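PDB 6WPU: flavin-containing monooxygenase from Allium sativum, which probably catalyses the FAD-dependent S-oxygenation of S-allyl-L-cysteine, a step toward the sulfoxide flavour precursors of garlic. Local coordinates for residues V25-A30 with V177-H182; I50-S55 with V140-E145. All coordinates share one frame; numbering follows the deposited sequence.

In the fold
Both interactions belong to the five-stranded parallel sheet of the Rossmann-type domain that holds the FAD, where the strands run side by side in the order 140-142, 47-52, 24-28, 175-178, 332-334. Interaction 1 joins the third and fourth of these, interaction 2 the first and second, and their centres lie about 10 Å apart. Along the chain the segments come as 25-30, 50-55, 140-145 and 177-182, so that interaction 2 falls wholly between the two halves of interaction 1. Strands 24-28 and 47-52 are neighbours, and Gly29 N meets Phe51 O at 2.8 Å, a probable hydrogen bond. Together the strand ends receive the adenosine half and pyrophosphate of the cofactor.

Interaction 1 (V25-A30 with V177-H182); sequences VAIIGA and VVCNGH. With FAD (flavin-adenine dinucleotide), chain B.
Val25-Gly29 and Val177-Asn180 run parallel, their end-to-end directions 9° apart, and three backbone bonds join them: Val177 N to Ala26 O (2.8 Å), Ile28 N to Val177 O (3.1 Å) and a more bent one from Cys179 N to Ile28 O. This is the centre of a Rossmann-type dinucleotide-binding sheet, and Gly29 fits the first glycine of its GxGxxG turn. On one face of the sheet Val25 lays CG1 against CG2 of Val177 at 3.7 Å; the first torsion of Val25 (-173°) turns CG1 away from its own backbone N and so brings it to this meeting. Farther along the same face the CG2 branch of Ile27 touches Cys179 SG at 4.0 Å, and helix 32-43 covers the pair through Ala38 and Thr37. Ile28 and Val178 share the other face, where Ile28 CG2 reaches the adenine at N1A, 4.0 Å away. Past the strands both segments turn to the cofactor. A CB on Gly29 would collide with Cys179 O, so a bare CA fits here, 3.2 Å from the ribose ring oxygen O4B. Asn180 lays CB near the adenine carbon C8A while its ND2 is held by Asn299 O. At Gly181 a side chain would strike the phosphate oxygen O2A; instead its CA lies 3.3 Å from the bridging oxygen O3P.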
loop_
_atom_site.group_PDB
_atom_site.type_symbol
_atom_site.label_atom_id
_atom_site.label_comp_id
_atom_site.label_asym_id
_atom_site.label_seq_id
_atom_site.Cartn_x
_atom_site.Cartn_y
_atom_site.Cartn_z
ATOM N N VAL A 25 -5.023 15.987 -17.598
ATOM C CA VAL A 25 -5.130 14.707 -16.895
ATOM C C VAL A 25 -5.577 14.921 -15.454
ATOM O O VAL A 25 -5.030 15.774 -14.743
ATOM C CB VAL A 25 -3.791 13.951 -16.910
ATOM C CG1 VAL A 25 -3.968 12.528 -16.313
ATOM C CG2 VAL A 25 -3.241 13.904 -18.340
ATOM N N ALA A 26 -6.538 14.120 -15.007
ATOM C CA ALA A 26 -6.936 14.144 -13.605
ATOM C C ALA A 26 -6.104 13.144 -12.814
ATOM O O ALA A 26 -5.825 12.035 -13.285
ATOM C CB ALA A 26 -8.420 13.823 -13.440
ATOM N N ILE A 27 -5.709 13.549 -11.610
ATOM C CA ILE A 27 -5.050 12.673 -10.651
ATOM C C ILE A 27 -5.955 12.548 -9.438
ATOM O O ILE A 27 -6.307 13.556 -8.806
ATOM C CB ILE A 27 -3.665 13.195 -10.256
ATOM C CG1 ILE A 27 -2.780 13.245 -11.495
ATOM C CG2 ILE A 27 -3.036 12.297 -9.174
ATOM C CD1 ILE A 27 -1.656 14.148 -11.327
ATOM N N ILE A 28 -6.345 11.323 -9.122
ATOM C CA ILE A 28 -7.243 11.065 -8.006
ATOM C C ILE A 28 -6.388 10.562 -6.855
ATOM O O ILE A 28 -5.972 9.401 -6.849
ATOM C CB ILE A 28 -8.342 10.071 -8.383
ATOM C CG1 ILE A 28 -9.105 10.596 -9.601
ATOM C CG2 ILE A 28 -9.295 9.846 -7.198
ATOM C CD1 ILE A 28 -10.123 9.635 -10.089
ATOM N N GLY A 29 -6.114 11.446 -5.900
ATOM C CA GLY A 29 -5.407 11.159 -4.657
ATOM C C GLY A 29 -4.057 11.860 -4.653
ATOM O O GLY A 29 -3.387 11.961 -5.686
ATOM N N ALA A 30 -3.657 12.372 -3.488
ATOM C CA ALA A 30 -2.345 12.997 -3.326
ATOM C C ALA A 30 -1.557 12.350 -2.189
ATOM O O ALA A 30 -0.917 13.030 -1.377
ATOM C CB ALA A 30 -2.476 14.502 -3.100
ATOM N N VAL A 177 -5.791 9.376 -14.034
ATOM C CA VAL A 177 -4.894 8.454 -13.347
ATOM C C VAL A 177 -5.422 8.238 -11.932
ATOM O O VAL A 177 -5.512 9.189 -11.143
ATOM C CB VAL A 177 -3.447 8.961 -13.310
ATOM C CG1 VAL A 177 -2.556 7.875 -12.751
ATOM C CG2 VAL A 177 -2.965 9.408 -14.700
ATOM N N VAL A 178 -5.740 6.992 -11.600
ATOM C CA VAL A 178 -6.314 6.654 -10.293
ATOM C C VAL A 178 -5.182 6.330 -9.326
ATOM O O VAL A 178 -4.430 5.370 -9.537
ATOM C CB VAL A 178 -7.298 5.480 -10.402
ATOM C CG1 VAL A 178 -7.842 5.085 -9.012
ATOM C CG2 VAL A 178 -8.454 5.842 -11.335
ATOM N N CYS A 179 -5.052 7.138 -8.266
ATOM C CA CYS A 179 -3.976 7.012 -7.280
ATOM C C CYS A 179 -4.539 6.973 -5.859
ATOM O O CYS A 179 -4.019 7.628 -4.947
ATOM C CB CYS A 179 -2.989 8.168 -7.410
ATOM S SG CYS A 179 -2.226 8.343 -9.036
ATOM N N ASN A 180 -5.618 6.226 -5.645
ATOM C CA ASN A 180 -6.392 6.384 -4.420
ATOM C C ASN A 180 -5.951 5.446 -3.302
ATOM O O ASN A 180 -6.556 5.474 -2.220
ATOM C CB ASN A 180 -7.892 6.191 -4.698
ATOM C CG ASN A 180 -8.246 4.747 -5.044
ATOM O OD1 ASN A 180 -7.580 4.108 -5.852
ATOM N ND2 ASN A 180 -9.284 4.223 -4.396
ATOM N N GLY A 181 -4.911 4.642 -3.518
ATOM C CA GLY A 181 -4.430 3.708 -2.513
ATOM C C GLY A 181 -5.308 2.474 -2.365
ATOM O O GLY A 181 -6.427 2.420 -2.891
ATOM N N HIS A 182 -4.794 1.454 -1.669
ATOM C CA HIS A 182 -5.544 0.227 -1.426
ATOM C C HIS A 182 -5.293 -0.313 -0.022
ATOM O O HIS A 182 -5.301 -1.534 0.186
ATOM C CB HIS A 182 -5.209 -0.857 -2.469
ATOM C CG HIS A 182 -3.748 -1.210 -2.544
ATOM N ND1 HIS A 182 -2.908 -0.715 -3.518
ATOM C CD2 HIS A 182 -2.991 -2.043 -1.786
ATOM C CE1 HIS A 182 -1.694 -1.215 -3.353
ATOM N NE2 HIS A 182 -1.715 -2.017 -2.300
HETATM P PA FAD B . -2.260 6.276 -0.052
HETATM O O1A FAD B . -1.108 6.616 0.896
HETATM O O2A FAD B . -3.428 5.573 0.427
HETATM O O5B FAD B . -2.894 7.511 -0.656
HETATM C C5B FAD B . -4.100 7.596 -1.406
HETATM C C4B FAD B . -4.674 9.030 -1.358
HETATM O O4B FAD B . -5.801 9.220 -2.169
HETATM C C3B FAD B . -5.052 9.462 0.033
HETATM O O3B FAD B . -4.470 10.684 0.349
HETATM C C2B FAD B . -6.533 9.596 -0.005
HETATM O O2B FAD B . -7.019 10.570 0.848
HETATM C C1B FAD B . -6.750 9.954 -1.446
HETATM N N9A FAD B . -8.058 9.601 -1.949
HETATM C C8A FAD B . -8.677 8.366 -1.801
HETATM N N7A FAD B . -9.881 8.389 -2.386
HETATM C C5A FAD B . -10.112 9.656 -2.927
HETATM C C6A FAD B . -11.166 10.248 -3.620
HETATM N N6A FAD B . -12.365 9.510 -3.937
HETATM N N1A FAD B . -11.059 11.524 -4.031
HETATM C C2A FAD B . -9.957 12.270 -3.758
HETATM N N3A FAD B . -8.909 11.742 -3.083
HETATM C C4A FAD B . -8.956 10.450 -2.657
HETATM N N1 FAD B . 5.818 1.460 2.114
HETATM C C2 FAD B . 7.207 1.784 2.314
HETATM O O2 FAD B . 7.951 2.252 1.287
HETATM N N3 FAD B . 7.822 1.524 3.518
HETATM C C4 FAD B . 7.094 1.026 4.578
HETATM O O4 FAD B . 7.668 0.775 5.781
HETATM C C4X FAD B . 5.626 0.903 4.493
HETATM N N5 FAD B . 4.877 0.633 5.632
HETATM C C5X FAD B . 3.491 0.564 5.532
HETATM C C6 FAD B . 2.736 0.277 6.679
HETATM C C7 FAD B . 1.350 0.223 6.579
HETATM C C7M FAD B . 0.550 -0.096 7.814
HETATM C C8 FAD B . 0.716 0.443 5.358
HETATM C C8M FAD B . -0.771 0.379 5.220
HETATM C C9 FAD B . 1.467 0.724 4.212
HETATM C C9A FAD B . 2.851 0.785 4.298
HETATM N N10 FAD B . 3.621 1.092 3.124
HETATM C C10 FAD B . 5.018 1.161 3.213
HETATM C "C1'" FAD B . 2.955 1.278 1.826
HETATM C "C2'" FAD B . 2.262 2.590 1.523
HETATM O "O2'" FAD B . 0.981 2.322 1.124
HETATM C "C3'" FAD B . 3.011 3.179 0.350
HETATM O "O3'" FAD B . 4.198 3.578 0.917
HETATM C "C4'" FAD B . 2.357 4.384 -0.317
HETATM O "O4'" FAD B . 2.005 5.269 0.682
HETATM C "C5'" FAD B . 1.167 4.097 -1.239
HETATM O "O5'" FAD B . 0.581 5.359 -1.378
HETATM P P FAD B . -0.677 5.795 -2.237
HETATM O O1P FAD B . -0.531 7.268 -2.776
HETATM O O2P FAD B . -0.876 4.623 -3.277
HETATM O O3P FAD B . -1.927 5.413 -1.237
#

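Interaction 2 (I50-S55 with V140-E145). With FAD (flavin-adenine dinucleotide), chain B; SO4 (sulfate ion), chain G.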
loop_
_atom_site.group_PDB
_atom_site.type_symbol
_atom_site.label_atom_id
_atom_site.label_comp_id
_atom_site.label_asym_id
_atom_site.label_seq_id
_atom_site.Cartn_x
_atom_site.Cartn_y
_atom_site.Cartn_z
ATOM N N ILE A 50 -5.287 17.835 -9.640
ATOM C CA ILE A 50 -5.073 16.847 -8.590
ATOM C C ILE A 50 -6.185 16.993 -7.560
ATOM O O ILE A 50 -6.381 18.080 -7.001
ATOM C CB ILE A 50 -3.698 17.025 -7.930
ATOM C CG1 ILE A 50 -2.606 17.181 -9.002
ATOM C CG2 ILE A 50 -3.434 15.869 -6.981
ATOM C CD1 ILE A 50 -1.353 17.874 -8.491
ATOM N N PHE A 51 -6.901 15.906 -7.294
ATOM C CA PHE A 51 -7.977 15.900 -6.314
ATOM C C PHE A 51 -7.509 15.145 -5.085
ATOM O O PHE A 51 -7.052 14.002 -5.197
ATOM C CB PHE A 51 -9.248 15.246 -6.873
ATOM C CG PHE A 51 -9.784 15.912 -8.100
ATOM C CD1 PHE A 51 -10.711 16.954 -7.998
ATOM C CD2 PHE A 51 -9.347 15.517 -9.355
ATOM C CE1 PHE A 51 -11.202 17.590 -9.141
ATOM C CE2 PHE A 51 -9.825 16.138 -10.514
ATOM C CZ PHE A 51 -10.766 17.178 -10.406
ATOM N N GLU A 52 -7.616 15.775 -3.917
ATOM C CA GLU A 52 -7.293 15.118 -2.651
ATOM C C GLU A 52 -8.452 15.305 -1.681
ATOM O O GLU A 52 -8.852 16.439 -1.386
ATOM C CB GLU A 52 -5.997 15.662 -2.052
ATOM C CG GLU A 52 -5.726 15.194 -0.614
ATOM C CD GLU A 52 -5.783 13.673 -0.446
ATOM O OE1 GLU A 52 -6.534 13.201 0.445
ATOM O OE2 GLU A 52 -5.077 12.953 -1.191
ATOM N N ARG A 53 -8.983 14.185 -1.191
ATOM C CA ARG A 53 -10.124 14.222 -0.279
ATOM C C ARG A 53 -9.759 14.855 1.068
ATOM O O ARG A 53 -10.558 15.600 1.641
ATOM C CB ARG A 53 -10.650 12.801 -0.101
ATOM C CG ARG A 53 -11.331 12.538 1.198
ATOM C CD ARG A 53 -10.868 11.224 1.774
ATOM N NE ARG A 53 -9.494 11.296 2.280
ATOM C CZ ARG A 53 -9.144 11.803 3.464
ATOM N NH1 ARG A 53 -7.865 11.818 3.825
ATOM N NH2 ARG A 53 -10.069 12.303 4.275
ATOM N N GLY A 54 -8.558 14.589 1.580
ATOM C CA GLY A 54 -8.144 15.131 2.861
ATOM C C GLY A 54 -7.673 16.572 2.778
ATOM O O GLY A 54 -7.721 17.229 1.735
ATOM N N SER A 55 -7.193 17.070 3.917
ATOM C CA SER A 55 -6.761 18.454 4.042
ATOM C C SER A 55 -5.256 18.631 3.888
ATOM O O SER A 55 -4.796 19.773 3.776
ATOM C CB SER A 55 -7.205 19.026 5.392
ATOM O OG SER A 55 -6.703 18.217 6.437
ATOM N N VAL A 140 -2.295 20.971 -5.456
ATOM C CA VAL A 140 -3.271 19.950 -5.094
ATOM C C VAL A 140 -4.563 20.633 -4.655
ATOM O O VAL A 140 -4.549 21.528 -3.804
ATOM C CB VAL A 140 -2.706 19.037 -3.994
ATOM C CG1 VAL A 140 -3.756 18.049 -3.512
ATOM C CG2 VAL A 140 -1.468 18.294 -4.492
ATOM N N GLY A 141 -5.684 20.245 -5.263
ATOM C CA GLY A 141 -6.979 20.710 -4.791
ATOM C C GLY A 141 -7.411 19.943 -3.545
ATOM O O GLY A 141 -7.808 18.782 -3.642
ATOM N N MET A 142 -7.345 20.582 -2.376
ATOM C CA MET A 142 -7.583 19.917 -1.101
ATOM C C MET A 142 -9.070 19.838 -0.781
ATOM O O MET A 142 -9.859 20.682 -1.204
ATOM C CB MET A 142 -6.878 20.657 0.041
ATOM C CG MET A 142 -5.404 20.969 -0.195
ATOM S SD MET A 142 -4.376 19.499 -0.459
ATOM C CE MET A 142 -4.968 18.424 0.746
ATOM N N GLU A 143 -9.440 18.827 0.015
ATOM C CA GLU A 143 -10.819 18.666 0.481
ATOM C C GLU A 143 -11.783 18.538 -0.693
ATOM O O GLU A 143 -12.908 19.035 -0.664
ATOM C CB GLU A 143 -11.223 19.812 1.415
ATOM C CG GLU A 143 -10.171 20.011 2.498
ATOM C CD GLU A 143 -10.663 20.757 3.705
ATOM O OE1 GLU A 143 -11.057 21.923 3.562
ATOM O OE2 GLU A 143 -10.644 20.172 4.806
ATOM N N LYS A 144 -11.333 17.856 -1.738
ATOM C CA LYS A 144 -12.128 17.612 -2.933
ATOM C C LYS A 144 -12.187 16.110 -3.103
ATOM O O LYS A 144 -11.201 15.496 -3.526
ATOM C CB LYS A 144 -11.517 18.270 -4.176
ATOM C CG LYS A 144 -11.687 19.773 -4.298
ATOM C CD LYS A 144 -11.396 20.178 -5.742
ATOM C CE LYS A 144 -10.735 21.538 -5.851
ATOM N NZ LYS A 144 -11.689 22.674 -5.756
ATOM N N GLU A 145 -13.330 15.517 -2.788
ATOM C CA GLU A 145 -13.484 14.073 -2.873
ATOM C C GLU A 145 -14.111 13.703 -4.210
ATOM O O GLU A 145 -15.234 14.125 -4.515
ATOM C CB GLU A 145 -14.339 13.544 -1.723
ATOM C CG GLU A 145 -14.422 12.033 -1.728
ATOM C CD GLU A 145 -15.404 11.507 -0.688
ATOM O OE1 GLU A 145 -15.698 12.235 0.289
ATOM O OE2 GLU A 145 -15.895 10.371 -0.866
HETATM P PA FAD B . -2.260 6.276 -0.052
HETATM O O1A FAD B . -1.108 6.616 0.896
HETATM O O2A FAD B . -3.428 5.573 0.427
HETATM O O5B FAD B . -2.894 7.511 -0.656
HETATM C C5B FAD B . -4.100 7.596 -1.406
HETATM C C4B FAD B . -4.674 9.030 -1.358
HETATM O O4B FAD B . -5.801 9.220 -2.169
HETATM C C3B FAD B . -5.052 9.462 0.033
HETATM O O3B FAD B . -4.470 10.684 0.349
HETATM C C2B FAD B . -6.533 9.596 -0.005
HETATM O O2B FAD B . -7.019 10.570 0.848
HETATM C C1B FAD B . -6.750 9.954 -1.446
HETATM N N9A FAD B . -8.058 9.601 -1.949
HETATM C C8A FAD B . -8.677 8.366 -1.801
HETATM N N7A FAD B . -9.881 8.389 -2.386
HETATM C C5A FAD B . -10.112 9.656 -2.927
HETATM C C6A FAD B . -11.166 10.248 -3.620
HETATM N N6A FAD B . -12.365 9.510 -3.937
HETATM N N1A FAD B . -11.059 11.524 -4.031
HETATM C C2A FAD B . -9.957 12.270 -3.758
HETATM N N3A FAD B . -8.909 11.742 -3.083
HETATM C C4A FAD B . -8.956 10.450 -2.657
HETATM N N1 FAD B . 5.818 1.460 2.114
HETATM C C2 FAD B . 7.207 1.784 2.314
HETATM O O2 FAD B . 7.951 2.252 1.287
HETATM N N3 FAD B . 7.822 1.524 3.518
HETATM C C4 FAD B . 7.094 1.026 4.578
HETATM O O4 FAD B . 7.668 0.775 5.781
HETATM C C4X FAD B . 5.626 0.903 4.493
HETATM N N5 FAD B . 4.877 0.633 5.632
HETATM C C5X FAD B . 3.491 0.564 5.532
HETATM C C6 FAD B . 2.736 0.277 6.679
HETATM C C7 FAD B . 1.350 0.223 6.579
HETATM C C7M FAD B . 0.550 -0.096 7.814
HETATM C C8 FAD B . 0.716 0.443 5.358
HETATM C C8M FAD B . -0.771 0.379 5.220
HETATM C C9 FAD B . 1.467 0.724 4.212
HETATM C C9A FAD B . 2.851 0.785 4.298
HETATM N N10 FAD B . 3.621 1.092 3.124
HETATM C C10 FAD B . 5.018 1.161 3.213
HETATM C "C1'" FAD B . 2.955 1.278 1.826
HETATM C "C2'" FAD B . 2.262 2.590 1.523
HETATM O "O2'" FAD B . 0.981 2.322 1.124
HETATM C "C3'" FAD B . 3.011 3.179 0.350
HETATM O "O3'" FAD B . 4.198 3.578 0.917
HETATM C "C4'" FAD B . 2.357 4.384 -0.317
HETATM O "O4'" FAD B . 2.005 5.269 0.682
HETATM C "C5'" FAD B . 1.167 4.097 -1.239
HETATM O "O5'" FAD B . 0.581 5.359 -1.378
HETATM P P FAD B . -0.677 5.795 -2.237
HETATM O O1P FAD B . -0.531 7.268 -2.776
HETATM O O2P FAD B . -0.876 4.623 -3.277
HETATM O O3P FAD B . -1.927 5.413 -1.237
HETATM S S SO4 G . -8.330 14.855 6.814
HETATM O O1 SO4 G . -8.401 14.551 8.244
HETATM O O2 SO4 G . -8.890 13.745 6.043
HETATM O O3 SO4 G . -6.935 15.059 6.415
HETATM O O4 SO4 G . -9.090 16.074 6.552
#
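Glu52 leaves its strand with CB against Val140 CG1 at 3.6 Å, and its carboxylate ends at the FAD ribose. CG stands opposite the backbone N (chi1 170°), and a bend at chi2 then carries the carboxylate to the cofactor. OE1 takes the ribose hydroxyl O2B at 2.7 Å and, on its anti lone pair, Gly54 N; OE2 takes O3B at 2.8 Å and also Ala30 N. An acidic residue at the end of the second strand, gripping both ribose hydroxyls, is the familiar signature of FAD-binding Rossmann domains. A leucine here would probably leave both hydroxyls and the amides of Gly54 and Ala30 without their acceptor, and the ribose less firmly placed. Arg53 adds NE to O2B at 3.0 Å, while its NH2 holds O2 of a sulfate, probably from the crystallisation liquor, at 2.6 Å in the guanidinium plane. Between the backbones, Gly141 N bonds to Ile50 O and Glu52 N to Gly141 O (3.0 Å); Lys144 N then reaches Glu52 O from above the carbonyl plane, and Glu143 N bonds to Gly54 O. Strand 140-142 thus closes one edge of the parallel sheet beside 47-52, whose other neighbour is 24-28, and the chain continues directly into strand 144-151 of the antiparallel sheet, whose strand 157-163 brings Trp161 to Phe51 and, by a cation-pi contact, to Lys144.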